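Local coordinates for GGDEF family protein (Vibrio cholerae, PDB 5GZS), which is probably a diguanylate cyclase that makes the second messenger cyclic di-GMP, with a periplasmic portion of solute-binding-protein type that binds arginine, at residues 89-93 and 111-115; 217-221 and 425-429; 332-338 and 374-380. One frame throughout, in Å; residues are numbered along the deposited sequence.

Contact 1: residues 89-93 and 111-115; sequences LPELR and YPYIQ
Leu89 begins the contact by presenting its CB and CD1 to one side of the Tyr111 ring, the two side chains crossing at about a right angle. CD1 comes to 3.5 Å from Tyr111 CE2, and the carbonyl carbon of Leu89 lies over one face of the same ring. Beyond the contact, Leu157 and Leu161 also pack on Leu89. At Pro90 the pyrrolidine meets the far end of the ring obliquely: its CB is 3.7 Å from Tyr111 CE1, while CD adjoins the phenolic oxygen. Tyr111 reaches this position because its CG stands anti to its own carbonyl carbon (chi1 -71°), which carries the ring toward Leu89 and Pro90 as the chain leaves helix 103-110. Leu92 contributes mainly backbone, its O lying 3.5 Å from Ile114 CG1. The CD1 end of that isoleucine continues to the carbonyl oxygen of Leu89, so one aliphatic branch lines two peptide groups. Arg93 closes the segment in two ways. Its CG runs alongside Tyr113, 3.7 Å from the tyrosine OH and pointing the same way, before the bent chain carries the guanidinium toward Asp135 in a long, weak ion pair. Its carbonyl oxygen accepts a nearly straight bond from Gln115 N (2.8 Å, 166° at the hydrogen). Between Tyr111 and Ile114 a type I turn brings the chain into place for that bond, and Gln115 also pairs with Val95. The arrangement illustrates the beta-alpha-beta crossover, here strand 94-98, helix 103-110 and strand 115-119, within a solute-binding module of family 3.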
ATOM      1  N   LEU A  89      -5.013 -12.339   8.416  1.00 55.83           N
ATOM      2  CA  LEU A  89      -4.058 -11.862   9.414  1.00 59.12           C
ATOM      3  C   LEU A  89      -4.453 -10.509  10.010  1.00 62.16           C
ATOM      4  O   LEU A  89      -4.609 -10.391  11.220  1.00 69.07           O
ATOM      5  CB  LEU A  89      -2.667 -11.764   8.805  1.00 54.11           C
ATOM      6  CG  LEU A  89      -2.091 -13.098   8.372  1.00 55.56           C
ATOM      7  CD1 LEU A  89      -0.906 -12.877   7.477  1.00 59.00           C
ATOM      8  CD2 LEU A  89      -1.677 -13.851   9.610  1.00 60.41           C
ATOM      9  N   PRO A  90      -4.658  -9.481   9.173  1.00 61.79           N
ATOM     10  CA  PRO A  90      -4.934  -8.211   9.851  1.00 63.88           C
ATOM     11  C   PRO A  90      -6.299  -8.156  10.540  1.00 62.44           C
ATOM     12  O   PRO A  90      -6.800  -7.067  10.776  1.00 62.98           O
ATOM     13  CB  PRO A  90      -4.870  -7.194   8.708  1.00 66.50           C
ATOM     14  CG  PRO A  90      -5.313  -7.970   7.506  1.00 64.01           C
ATOM     15  CD  PRO A  90      -4.764  -9.357   7.703  1.00 60.78           C
ATOM     16  N   GLU A  91      -6.888  -9.305  10.855  1.00 63.09           N
ATOM     17  CA  GLU A  91      -8.164  -9.347  11.565  1.00 63.05           C
ATOM     18  C   GLU A  91      -8.041 -10.056  12.908  1.00 64.21           C
ATOM     19  O   GLU A  91      -9.048 -10.377  13.535  1.00 69.76           O
ATOM     20  CB  GLU A  91      -9.236 -10.065  10.746  1.00 59.60           C
ATOM     21  CG  GLU A  91      -9.636  -9.429   9.442  1.00 64.69           C
ATOM     22  CD  GLU A  91     -10.657 -10.293   8.697  1.00 74.32           C
ATOM     23  OE1 GLU A  91     -10.284 -10.925   7.681  1.00 82.70           O
ATOM     24  OE2 GLU A  91     -11.828 -10.356   9.142  1.00 67.88           O
ATOM     25  N   LEU A  92      -6.825 -10.329  13.351  1.00 63.47           N
ATOM     26  CA  LEU A  92      -6.672 -11.142  14.553  1.00 65.22           C
ATOM     27  C   LEU A  92      -5.906 -10.395  15.626  1.00 65.57           C
ATOM     28  O   LEU A  92      -5.050  -9.563  15.325  1.00 61.09           O
ATOM     29  CB  LEU A  92      -5.955 -12.453  14.225  1.00 71.44           C
ATOM     30  CG  LEU A  92      -6.202 -13.017  12.824  1.00 65.50           C
ATOM     31  CD1 LEU A  92      -5.311 -14.225  12.590  1.00 54.93           C
ATOM     32  CD2 LEU A  92      -7.684 -13.354  12.602  1.00 68.28           C
ATOM     33  N   ARG A  93      -6.222 -10.690  16.881  1.00 71.76           N
ATOM     34  CA  ARG A  93      -5.474 -10.135  18.001  1.00 75.63           C
ATOM     35  C   ARG A  93      -4.725 -11.267  18.708  1.00 72.44           C
ATOM     36  O   ARG A  93      -3.701 -11.039  19.345  1.00 72.55           O
ATOM     37  CB  ARG A  93      -6.410  -9.389  18.945  1.00 82.26           C
ATOM     38  CG  ARG A  93      -7.388  -8.463  18.219  1.00 84.08           C
ATOM     39  CD  ARG A  93      -8.721  -8.482  18.938  1.00 91.84           C
ATOM     40  NE  ARG A  93      -9.259  -9.842  18.973  1.00 92.26           N
ATOM     41  CZ  ARG A  93      -9.719 -10.431  20.073  1.00 94.86           C
ATOM     42  NH1 ARG A  93      -9.692  -9.779  21.234  1.00 97.67           N
ATOM     43  NH2 ARG A  93     -10.186 -11.676  20.015  1.00 91.53           N
ATOM     44  N   TYR A 111       3.179  -8.355  11.659  1.00 58.38           N
ATOM     45  CA  TYR A 111       1.987  -7.968  12.418  1.00 63.85           C
ATOM     46  C   TYR A 111       2.223  -7.952  13.920  1.00 73.91           C
ATOM     47  O   TYR A 111       1.567  -8.692  14.650  1.00 82.46           O
ATOM     48  CB  TYR A 111       0.833  -8.922  12.128  1.00 58.21           C
ATOM     49  CG  TYR A 111       0.221  -8.800  10.755  1.00 66.57           C
ATOM     50  CD1 TYR A 111      -0.639  -7.750  10.439  1.00 65.96           C
ATOM     51  CD2 TYR A 111       0.476  -9.759   9.772  1.00 67.47           C
ATOM     52  CE1 TYR A 111      -1.222  -7.657   9.171  1.00 63.13           C
ATOM     53  CE2 TYR A 111      -0.099  -9.667   8.510  1.00 65.11           C
ATOM     54  CZ  TYR A 111      -0.945  -8.618   8.220  1.00 64.52           C
ATOM     55  OH  TYR A 111      -1.505  -8.543   6.967  1.00 71.90           O
ATOM     56  N   PRO A 112       3.133  -7.093  14.394  1.00 75.33           N
ATOM     57  CA  PRO A 112       3.624  -7.203  15.777  1.00 74.37           C
ATOM     58  C   PRO A 112       2.554  -7.083  16.869  1.00 73.96           C
ATOM     59  O   PRO A 112       2.820  -7.493  18.001  1.00 68.63           O
ATOM     60  CB  PRO A 112       4.633  -6.045  15.887  1.00 72.82           C
ATOM     61  CG  PRO A 112       4.290  -5.115  14.780  1.00 75.17           C
ATOM     62  CD  PRO A 112       3.744  -5.967  13.669  1.00 74.23           C
ATOM     63  N   TYR A 113       1.375  -6.558  16.528  1.00 74.56           N
ATOM     64  CA  TYR A 113       0.338  -6.249  17.527  1.00 83.44           C
ATOM     65  C   TYR A 113      -0.412  -7.490  17.960  1.00 80.81           C
ATOM     66  O   TYR A 113      -0.722  -7.665  19.140  1.00 87.89           O
ATOM     67  CB  TYR A 113      -0.658  -5.207  17.001  1.00 91.12           C
ATOM     68  CG  TYR A 113      -2.040  -5.269  17.651  1.00100.84           C
ATOM     69  CD1 TYR A 113      -2.260  -4.733  18.921  1.00110.18           C
ATOM     70  CD2 TYR A 113      -3.131  -5.833  16.986  1.00102.90           C
ATOM     71  CE1 TYR A 113      -3.517  -4.775  19.524  1.00113.54           C
ATOM     72  CE2 TYR A 113      -4.401  -5.878  17.580  1.00108.77           C
ATOM     73  CZ  TYR A 113      -4.581  -5.346  18.848  1.00114.43           C
ATOM     74  OH  TYR A 113      -5.819  -5.386  19.447  1.00116.99           O
ATOM     75  N   ILE A 114      -0.726  -8.345  16.999  1.00 83.16           N
ATOM     76  CA  ILE A 114      -1.247  -9.657  17.341  1.00 79.18           C
ATOM     77  C   ILE A 114      -0.355 -10.305  18.386  1.00 82.82           C
ATOM     78  O   ILE A 114       0.864 -10.169  18.322  1.00 86.67           O
ATOM     79  CB  ILE A 114      -1.302 -10.610  16.130  1.00 78.01           C
ATOM     80  CG1 ILE A 114      -1.624  -9.869  14.819  1.00 76.71           C
ATOM     81  CG2 ILE A 114      -2.298 -11.706  16.403  1.00 77.37           C
ATOM     82  CD1 ILE A 114      -1.964 -10.798  13.660  1.00 74.20           C
ATOM     83  N   GLN A 115      -0.912 -11.025  19.346  1.00 79.78           N
ATOM     84  CA  GLN A 115       0.030 -11.762  20.142  1.00 82.71           C
ATOM     85  C   GLN A 115      -0.132 -13.237  19.891  1.00 72.11           C
ATOM     86  O   GLN A 115      -1.236 -13.765  19.749  1.00 69.93           O
ATOM     87  CB  GLN A 115      -0.078 -11.465  21.637  1.00 99.73           C
ATOM     88  CG  GLN A 115       0.357 -10.000  21.880  1.00105.32           C
ATOM     89  CD  GLN A 115       0.245  -9.503  23.318  1.00111.49           C
ATOM     90  OE1 GLN A 115      -0.550 -10.011  24.110  1.00111.76           O
ATOM     91  NE2 GLN A 115       1.123  -8.567  23.686  1.00118.63           N
TER

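Contact 2: residues 217-221 and 425-429; sequences ESGLN and TLAPL
Ser218 and Thr425 bring the two backbones to a CA-CA separation of 7.2 Å where helix 189-218 runs out against the flank of helix 421-435. The end of the first helix carries an ST turn: Ser218 OG accepts from Leu220 N, with 3.2 Å between the two atoms, and is also hydrogen-bonded to Val215 O one turn earlier. Gly219, the first residue beyond the helix, takes a positive phi of 76° that redirects the chain, so that Leu220 faces helix 421-435 again before the polypeptide continues to strand 226-230. Across the interface the contact is apolar. Thr425 turns its methyl to the serine, CG2 lying 3.7 Å from Ser218 CB, because that methyl is placed anti to the threonine N. Leu220 does the wider work through a single branch. Its CD2 comes to 3.8 Å from Leu426 CD2, the two side chains crossing at about a right angle, and the same methyl also approaches Thr425 CG2. Leu262 packs on both Leu220 and Leu426, and Phe417 of strand 414-417 adjoins Leu426, so the end of helix 189-218 packs on a patch that includes Leu262, on what is probably the second solute-binding module. Farther along helix 421-435, which is kinked where Pro428 lacks an N-H to offer the preceding turn, Leu429 reaches toward Leu220 tip to tip, its CD1 4.0 Å from Leu220 CD2.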
ATOM      1  N   GLU A 217     -24.067 -28.584   1.967  1.00 27.94           N
ATOM      2  CA  GLU A 217     -24.667 -28.198   3.253  1.00 41.69           C
ATOM      3  C   GLU A 217     -25.582 -26.984   3.139  1.00 41.29           C
ATOM      4  O   GLU A 217     -26.444 -26.788   3.986  1.00 48.86           O
ATOM      5  CB  GLU A 217     -23.605 -27.912   4.310  1.00 50.29           C
ATOM      6  CG  GLU A 217     -22.934 -29.154   4.850  1.00 63.73           C
ATOM      7  CD  GLU A 217     -21.817 -28.836   5.822  1.00 77.28           C
ATOM      8  OE1 GLU A 217     -21.683 -27.654   6.220  1.00 81.76           O
ATOM      9  OE2 GLU A 217     -21.079 -29.772   6.192  1.00 85.95           O
ATOM     10  N   SER A 218     -25.413 -26.168   2.101  1.00 44.64           N
ATOM     11  CA  SER A 218     -26.228 -24.967   1.982  1.00 38.93           C
ATOM     12  C   SER A 218     -27.601 -25.374   1.494  1.00 38.23           C
ATOM     13  O   SER A 218     -28.598 -24.693   1.725  1.00 30.82           O
ATOM     14  CB  SER A 218     -25.605 -23.958   1.016  1.00 33.50           C
ATOM     15  OG  SER A 218     -25.913 -24.289  -0.327  1.00 38.89           O
ATOM     16  N   GLY A 219     -27.647 -26.493   0.788  1.00 34.14           N
ATOM     17  CA  GLY A 219     -28.931 -27.013   0.373  1.00 35.24           C
ATOM     18  C   GLY A 219     -29.503 -26.239  -0.782  1.00 28.82           C
ATOM     19  O   GLY A 219     -30.706 -26.226  -0.982  1.00 54.08           O
ATOM     20  N   LEU A 220     -28.644 -25.566  -1.530  1.00 36.99           N
ATOM     21  CA  LEU A 220     -29.126 -24.853  -2.691  1.00 40.73           C
ATOM     22  C   LEU A 220     -29.204 -25.854  -3.843  1.00 41.50           C
ATOM     23  O   LEU A 220     -28.494 -26.847  -3.864  1.00 47.55           O
ATOM     24  CB  LEU A 220     -28.228 -23.644  -3.029  1.00 38.51           C
ATOM     25  CG  LEU A 220     -26.870 -23.893  -3.681  1.00 38.63           C
ATOM     26  CD1 LEU A 220     -27.021 -24.046  -5.181  1.00 31.96           C
ATOM     27  CD2 LEU A 220     -25.906 -22.764  -3.349  1.00 33.07           C
ATOM     28  N   ASN A 221     -30.071 -25.568  -4.803  1.00 43.37           N
ATOM     29  CA  ASN A 221     -30.312 -26.445  -5.925  1.00 35.31           C
ATOM     30  C   ASN A 221     -29.269 -26.288  -7.025  1.00 36.60           C
ATOM     31  O   ASN A 221     -29.456 -25.486  -7.929  1.00 46.91           O
ATOM     32  CB  ASN A 221     -31.721 -26.175  -6.464  1.00 36.03           C
ATOM     33  CG  ASN A 221     -32.077 -27.039  -7.649  1.00 35.74           C
ATOM     34  OD1 ASN A 221     -31.301 -27.878  -8.089  1.00 29.86           O
ATOM     35  ND2 ASN A 221     -33.277 -26.846  -8.160  1.00 42.51           N
ATOM     36  N   THR A 425     -27.314 -16.812   0.001  1.00 29.82           N
ATOM     37  CA  THR A 425     -26.496 -17.987   0.224  1.00 29.28           C
ATOM     38  C   THR A 425     -25.348 -17.958  -0.766  1.00 38.78           C
ATOM     39  O   THR A 425     -24.223 -18.344  -0.441  1.00 44.86           O
ATOM     40  CB  THR A 425     -27.313 -19.303   0.077  1.00 29.23           C
ATOM     41  OG1 THR A 425     -28.152 -19.475   1.223  1.00 50.42           O
ATOM     42  CG2 THR A 425     -26.398 -20.509  -0.027  1.00 28.50           C
ATOM     43  N   LEU A 426     -25.619 -17.483  -1.978  1.00 37.04           N
ATOM     44  CA  LEU A 426     -24.579 -17.499  -2.998  1.00 33.60           C
ATOM     45  C   LEU A 426     -23.410 -16.595  -2.611  1.00 29.56           C
ATOM     46  O   LEU A 426     -22.270 -17.025  -2.663  1.00 27.56           O
ATOM     47  CB  LEU A 426     -25.136 -17.084  -4.362  1.00 29.92           C
ATOM     48  CG  LEU A 426     -25.947 -18.195  -5.031  1.00 35.81           C
ATOM     49  CD1 LEU A 426     -26.529 -17.726  -6.382  1.00 26.72           C
ATOM     50  CD2 LEU A 426     -25.140 -19.513  -5.150  1.00 25.97           C
ATOM     51  N   ALA A 427     -23.703 -15.357  -2.218  1.00 28.84           N
ATOM     52  CA  ALA A 427     -22.673 -14.331  -2.048  1.00 32.04           C
ATOM     53  C   ALA A 427     -21.501 -14.739  -1.121  1.00 29.03           C
ATOM     54  O   ALA A 427     -20.353 -14.583  -1.519  1.00 28.70           O
ATOM     55  CB  ALA A 427     -23.319 -13.008  -1.560  1.00 29.91           C
ATOM     56  N   PRO A 428     -21.774 -15.271   0.097  1.00 28.96           N
ATOM     57  CA  PRO A 428     -20.646 -15.727   0.938  1.00 30.99           C
ATOM     58  C   PRO A 428     -19.871 -16.865   0.322  1.00 31.58           C
ATOM     59  O   PRO A 428     -18.650 -16.910   0.473  1.00 37.31           O
ATOM     60  CB  PRO A 428     -21.315 -16.212   2.225  1.00 29.49           C
ATOM     61  CG  PRO A 428     -22.602 -15.494   2.264  1.00 34.65           C
ATOM     62  CD  PRO A 428     -23.050 -15.355   0.832  1.00 30.26           C
ATOM     63  N   LEU A 429     -20.572 -17.772  -0.351  1.00 27.24           N
ATOM     64  CA  LEU A 429     -19.922 -18.869  -1.055  1.00 26.40           C
ATOM     65  C   LEU A 429     -19.013 -18.328  -2.147  1.00 35.52           C
ATOM     66  O   LEU A 429     -17.868 -18.777  -2.290  1.00 44.56           O
ATOM     67  CB  LEU A 429     -20.958 -19.825  -1.641  1.00 26.03           C
ATOM     68  CG  LEU A 429     -21.720 -20.565  -0.547  1.00 26.59           C
ATOM     69  CD1 LEU A 429     -22.970 -21.252  -1.085  1.00 26.48           C
ATOM     70  CD2 LEU A 429     -20.759 -21.560   0.139  1.00 26.51           C
TER

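Contact 3: residues 332-338 and 374-380; sequences LVAERIG and KEVDYIV
Arg336 and Gly338 bond through their backbones to the adjoining segment 374-380, with Ile337 paired in parallel register with Tyr378 and Gly338 with Ile379. The carbonyl oxygen of Arg336 takes two donors, Asp377 N and Tyr378 N, each at 3.1 Å; the Tyr378 bond lies nearly along the C=O axis, whereas Asp377 N approaches more obliquely. In return Gly338 N donates to Tyr378 O over 2.8 Å, in the carbonyl plane, and a weak bond from Val380 N to Gly338 O continues the ladder. Val376 packs its CG2 over the Arg336 and Gly338 backbone.

The arginine side chain, bent at chi3, runs out from this junction alongside Lys374 to Asp377. Asp377 OD2 sits above a face of the guanidinium, 2.8 Å from Arg336 NH1, a salt bridge of charges without an N-H aimed at the oxygen; NH1 also donates weakly to Lys374 O. The Tyr378 ring receives Leu332 CD2 over one face, a CH-pi contact 4.0 Å from the centroid, while the carboxylate of Glu335 lies at the ring edge.

Farther out, Arg318 bonds to Asp377 OD1 and Val376 O, and Tyr321 OH holds Glu335 OE2. That oxygen is 4.2 Å from Asp377 OD2, a like-charge proximity that the two arginines probably temper. Helices 364-372 and 344-352 pack on Ile379 and Val380 respectively. Adjacent parallel strands 337-340 and 378-382, connected through helix 344-352, outer strand 359-361 and helix 364-372, belong to an alpha/beta lobe whose five-stranded sheet has the strand order characteristic of type II periplasmic binding proteins.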
ATOM      1  N   LEU A 332      -9.115  21.131  -6.703  1.00 58.50           N
ATOM      2  CA  LEU A 332      -9.908  21.383  -7.923  1.00 58.51           C
ATOM      3  C   LEU A 332     -11.204  22.141  -7.649  1.00 68.63           C
ATOM      4  O   LEU A 332     -12.167  22.075  -8.423  1.00 58.35           O
ATOM      5  CB  LEU A 332     -10.235  20.079  -8.648  1.00 56.81           C
ATOM      6  CG  LEU A 332      -9.345  19.958  -9.885  1.00 58.59           C
ATOM      7  CD1 LEU A 332      -7.920  20.323  -9.526  1.00 58.57           C
ATOM      8  CD2 LEU A 332      -9.372  18.601 -10.455  1.00 55.82           C
ATOM      9  N   VAL A 333     -11.177  22.891  -6.554  1.00 62.90           N
ATOM     10  CA  VAL A 333     -12.332  23.547  -5.972  1.00 59.89           C
ATOM     11  C   VAL A 333     -13.043  24.477  -6.947  1.00 60.84           C
ATOM     12  O   VAL A 333     -14.231  24.792  -6.787  1.00 60.73           O
ATOM     13  CB  VAL A 333     -11.881  24.326  -4.719  1.00 61.10           C
ATOM     14  CG1 VAL A 333     -10.980  25.503  -5.103  1.00 63.08           C
ATOM     15  CG2 VAL A 333     -13.055  24.784  -3.923  1.00 61.18           C
ATOM     16  N   ALA A 334     -12.307  24.913  -7.965  1.00 61.88           N
ATOM     17  CA  ALA A 334     -12.842  25.867  -8.922  1.00 66.44           C
ATOM     18  C   ALA A 334     -12.646  25.409 -10.357  1.00 62.93           C
ATOM     19  O   ALA A 334     -12.873  26.175 -11.285  1.00 78.31           O
ATOM     20  CB  ALA A 334     -12.207  27.238  -8.716  1.00 65.20           C
ATOM     21  N   GLU A 335     -12.209  24.174 -10.543  1.00 61.54           N
ATOM     22  CA  GLU A 335     -12.155  23.591 -11.878  1.00 66.00           C
ATOM     23  C   GLU A 335     -13.478  22.889 -12.214  1.00 67.55           C
ATOM     24  O   GLU A 335     -14.193  22.412 -11.326  1.00 58.66           O
ATOM     25  CB  GLU A 335     -10.993  22.599 -11.998  1.00 62.47           C
ATOM     26  CG  GLU A 335      -9.612  23.208 -11.823  1.00 62.03           C
ATOM     27  CD  GLU A 335      -9.136  23.995 -13.037  1.00 64.99           C
ATOM     28  OE1 GLU A 335      -8.120  24.712 -12.914  1.00 65.39           O
ATOM     29  OE2 GLU A 335      -9.759  23.892 -14.114  1.00 63.87           O
ATOM     30  N   ARG A 336     -13.791  22.824 -13.502  1.00 60.22           N
ATOM     31  CA  ARG A 336     -15.009  22.173 -13.949  1.00 62.95           C
ATOM     32  C   ARG A 336     -14.788  20.673 -14.054  1.00 64.51           C
ATOM     33  O   ARG A 336     -13.998  20.219 -14.882  1.00 71.50           O
ATOM     34  CB  ARG A 336     -15.456  22.736 -15.296  1.00 60.40           C
ATOM     35  CG  ARG A 336     -15.820  24.213 -15.278  1.00 62.20           C
ATOM     36  CD  ARG A 336     -16.546  24.608 -16.555  1.00 66.39           C
ATOM     37  NE  ARG A 336     -15.871  25.686 -17.261  1.00 67.74           N
ATOM     38  CZ  ARG A 336     -15.077  25.529 -18.319  1.00 76.78           C
ATOM     39  NH1 ARG A 336     -14.844  24.324 -18.829  1.00 65.08           N
ATOM     40  NH2 ARG A 336     -14.512  26.600 -18.873  1.00 83.92           N
ATOM     41  N   ILE A 337     -15.462  19.902 -13.211  1.00 55.80           N
ATOM     42  CA  ILE A 337     -15.293  18.464 -13.255  1.00 54.13           C
ATOM     43  C   ILE A 337     -16.523  17.806 -13.826  1.00 57.66           C
ATOM     44  O   ILE A 337     -17.647  18.053 -13.379  1.00 67.53           O
ATOM     45  CB  ILE A 337     -14.994  17.864 -11.876  1.00 52.99           C
ATOM     46  CG1 ILE A 337     -13.588  18.275 -11.404  1.00 53.81           C
ATOM     47  CG2 ILE A 337     -15.074  16.355 -11.943  1.00 51.24           C
ATOM     48  CD1 ILE A 337     -13.415  18.213  -9.925  1.00 53.40           C
ATOM     49  N   GLY A 338     -16.316  16.967 -14.828  1.00 57.47           N
ATOM     50  CA  GLY A 338     -17.432  16.280 -15.432  1.00 60.22           C
ATOM     51  C   GLY A 338     -17.579  14.867 -14.930  1.00 61.78           C
ATOM     52  O   GLY A 338     -16.616  14.091 -14.960  1.00 62.69           O
ATOM     53  N   LYS A 374     -14.055  21.572 -24.463  1.00 71.48           N
ATOM     54  CA  LYS A 374     -13.739  22.544 -23.395  1.00 70.16           C
ATOM     55  C   LYS A 374     -14.978  23.007 -22.608  1.00 75.30           C
ATOM     56  O   LYS A 374     -14.949  24.039 -21.927  1.00 73.53           O
ATOM     57  CB  LYS A 374     -13.013  23.771 -23.959  1.00 69.76           C
ATOM     58  CG  LYS A 374     -11.673  23.476 -24.613  1.00 70.67           C
ATOM     59  CD  LYS A 374     -11.120  24.716 -25.305  1.00 77.02           C
ATOM     60  CE  LYS A 374      -9.923  24.386 -26.189  1.00 81.39           C
ATOM     61  NZ  LYS A 374      -8.726  23.973 -25.398  1.00 82.76           N
ATOM     62  N   GLU A 375     -16.062  22.243 -22.725  1.00 71.51           N
ATOM     63  CA  GLU A 375     -17.243  22.388 -21.878  1.00 75.04           C
ATOM     64  C   GLU A 375     -16.848  22.225 -20.417  1.00 74.18           C
ATOM     65  O   GLU A 375     -17.421  22.850 -19.518  1.00 70.26           O
ATOM     66  CB  GLU A 375     -18.288  21.331 -22.247  1.00 81.67           C
ATOM     67  CG  GLU A 375     -19.543  21.856 -22.922  1.00 83.59           C
ATOM     68  CD  GLU A 375     -20.643  20.820 -22.947  1.00 77.44           C
ATOM     69  OE1 GLU A 375     -21.332  20.680 -21.911  1.00 75.98           O
ATOM     70  OE2 GLU A 375     -20.820  20.151 -23.991  1.00 76.52           O
ATOM     71  N   VAL A 376     -15.847  21.366 -20.219  1.00 75.31           N
ATOM     72  CA  VAL A 376     -15.350  20.958 -18.916  1.00 71.52           C
ATOM     73  C   VAL A 376     -13.819  20.756 -19.000  1.00 69.80           C
ATOM     74  O   VAL A 376     -13.255  20.627 -20.097  1.00 66.71           O
ATOM     75  CB  VAL A 376     -16.047  19.662 -18.456  1.00 70.81           C
ATOM     76  CG1 VAL A 376     -15.437  18.444 -19.141  1.00 63.57           C
ATOM     77  CG2 VAL A 376     -16.046  19.535 -16.942  1.00 74.16           C
ATOM     78  N   ASP A 377     -13.146  20.735 -17.852  1.00 67.05           N
ATOM     79  CA  ASP A 377     -11.681  20.720 -17.836  1.00 66.82           C
ATOM     80  C   ASP A 377     -11.043  19.439 -17.307  1.00 66.33           C
ATOM     81  O   ASP A 377      -9.910  19.119 -17.683  1.00 66.59           O
ATOM     82  CB  ASP A 377     -11.175  21.889 -17.016  1.00 63.34           C
ATOM     83  CG  ASP A 377     -11.645  23.221 -17.559  1.00 68.50           C
ATOM     84  OD1 ASP A 377     -10.921  23.794 -18.401  1.00 69.51           O
ATOM     85  OD2 ASP A 377     -12.726  23.697 -17.140  1.00 65.98           O
ATOM     86  N   TYR A 378     -11.760  18.734 -16.427  1.00 57.40           N
ATOM     87  CA  TYR A 378     -11.316  17.464 -15.838  1.00 56.69           C
ATOM     88  C   TYR A 378     -12.504  16.522 -15.721  1.00 57.57           C
ATOM     89  O   TYR A 378     -13.569  16.920 -15.244  1.00 62.14           O
ATOM     90  CB  TYR A 378     -10.695  17.649 -14.439  1.00 58.30           C
ATOM     91  CG  TYR A 378      -9.407  18.467 -14.358  1.00 63.44           C
ATOM     92  CD1 TYR A 378      -9.437  19.837 -14.163  1.00 58.71           C
ATOM     93  CD2 TYR A 378      -8.168  17.851 -14.440  1.00 66.18           C
ATOM     94  CE1 TYR A 378      -8.263  20.569 -14.078  1.00 64.67           C
ATOM     95  CE2 TYR A 378      -6.995  18.573 -14.357  1.00 58.60           C
ATOM     96  CZ  TYR A 378      -7.042  19.932 -14.179  1.00 60.87           C
ATOM     97  OH  TYR A 378      -5.860  20.654 -14.093  1.00 61.91           O
ATOM     98  N   ILE A 379     -12.329  15.273 -16.142  1.00 61.56           N
ATOM     99  CA  ILE A 379     -13.385  14.282 -15.990  1.00 56.59           C
ATOM    100  C   ILE A 379     -12.829  13.072 -15.256  1.00 56.09           C
ATOM    101  O   ILE A 379     -11.623  12.807 -15.312  1.00 57.42           O
ATOM    102  CB  ILE A 379     -13.972  13.865 -17.348  1.00 51.30           C
ATOM    103  CG1 ILE A 379     -13.000  12.967 -18.105  1.00 51.09           C
ATOM    104  CG2 ILE A 379     -14.292  15.091 -18.195  1.00 53.16           C
ATOM    105  CD1 ILE A 379     -13.397  12.723 -19.539  1.00 54.51           C
ATOM    106  N   VAL A 380     -13.692  12.348 -14.549  1.00 56.24           N
ATOM    107  CA  VAL A 380     -13.219  11.255 -13.715  1.00 47.01           C
ATOM    108  C   VAL A 380     -13.279   9.917 -14.430  1.00 56.25           C
ATOM    109  O   VAL A 380     -14.347   9.429 -14.789  1.00 53.40           O
ATOM    110  CB  VAL A 380     -14.020  11.116 -12.415  1.00 45.95           C
ATOM    111  CG1 VAL A 380     -13.423   9.998 -11.564  1.00 44.72           C
ATOM    112  CG2 VAL A 380     -14.036  12.408 -11.649  1.00 47.08           C
TER

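How the contacts relate
The three contacts sample successive parts of a tandem solute-binding architecture. Contact 1 comes first along the chain and belongs to the arginine-binding module, the side chain of Leu89 lying about 14 Å from the bound arginine. Contact 2 then joins the end of helix 189-218 to helix 421-435, and contact 3 is nested inside the long loop it closes, on the sheet containing strands 337-340 and 378-382. Contact 1 is about 30 Å from contact 2 and about 43 Å from contact 3, centre to centre; contacts 2 and 3 are about 45 Å apart, and none touch. Contact 2 thus lies where the first module passes into the second, while contacts 1 and 3 each knit one module internally.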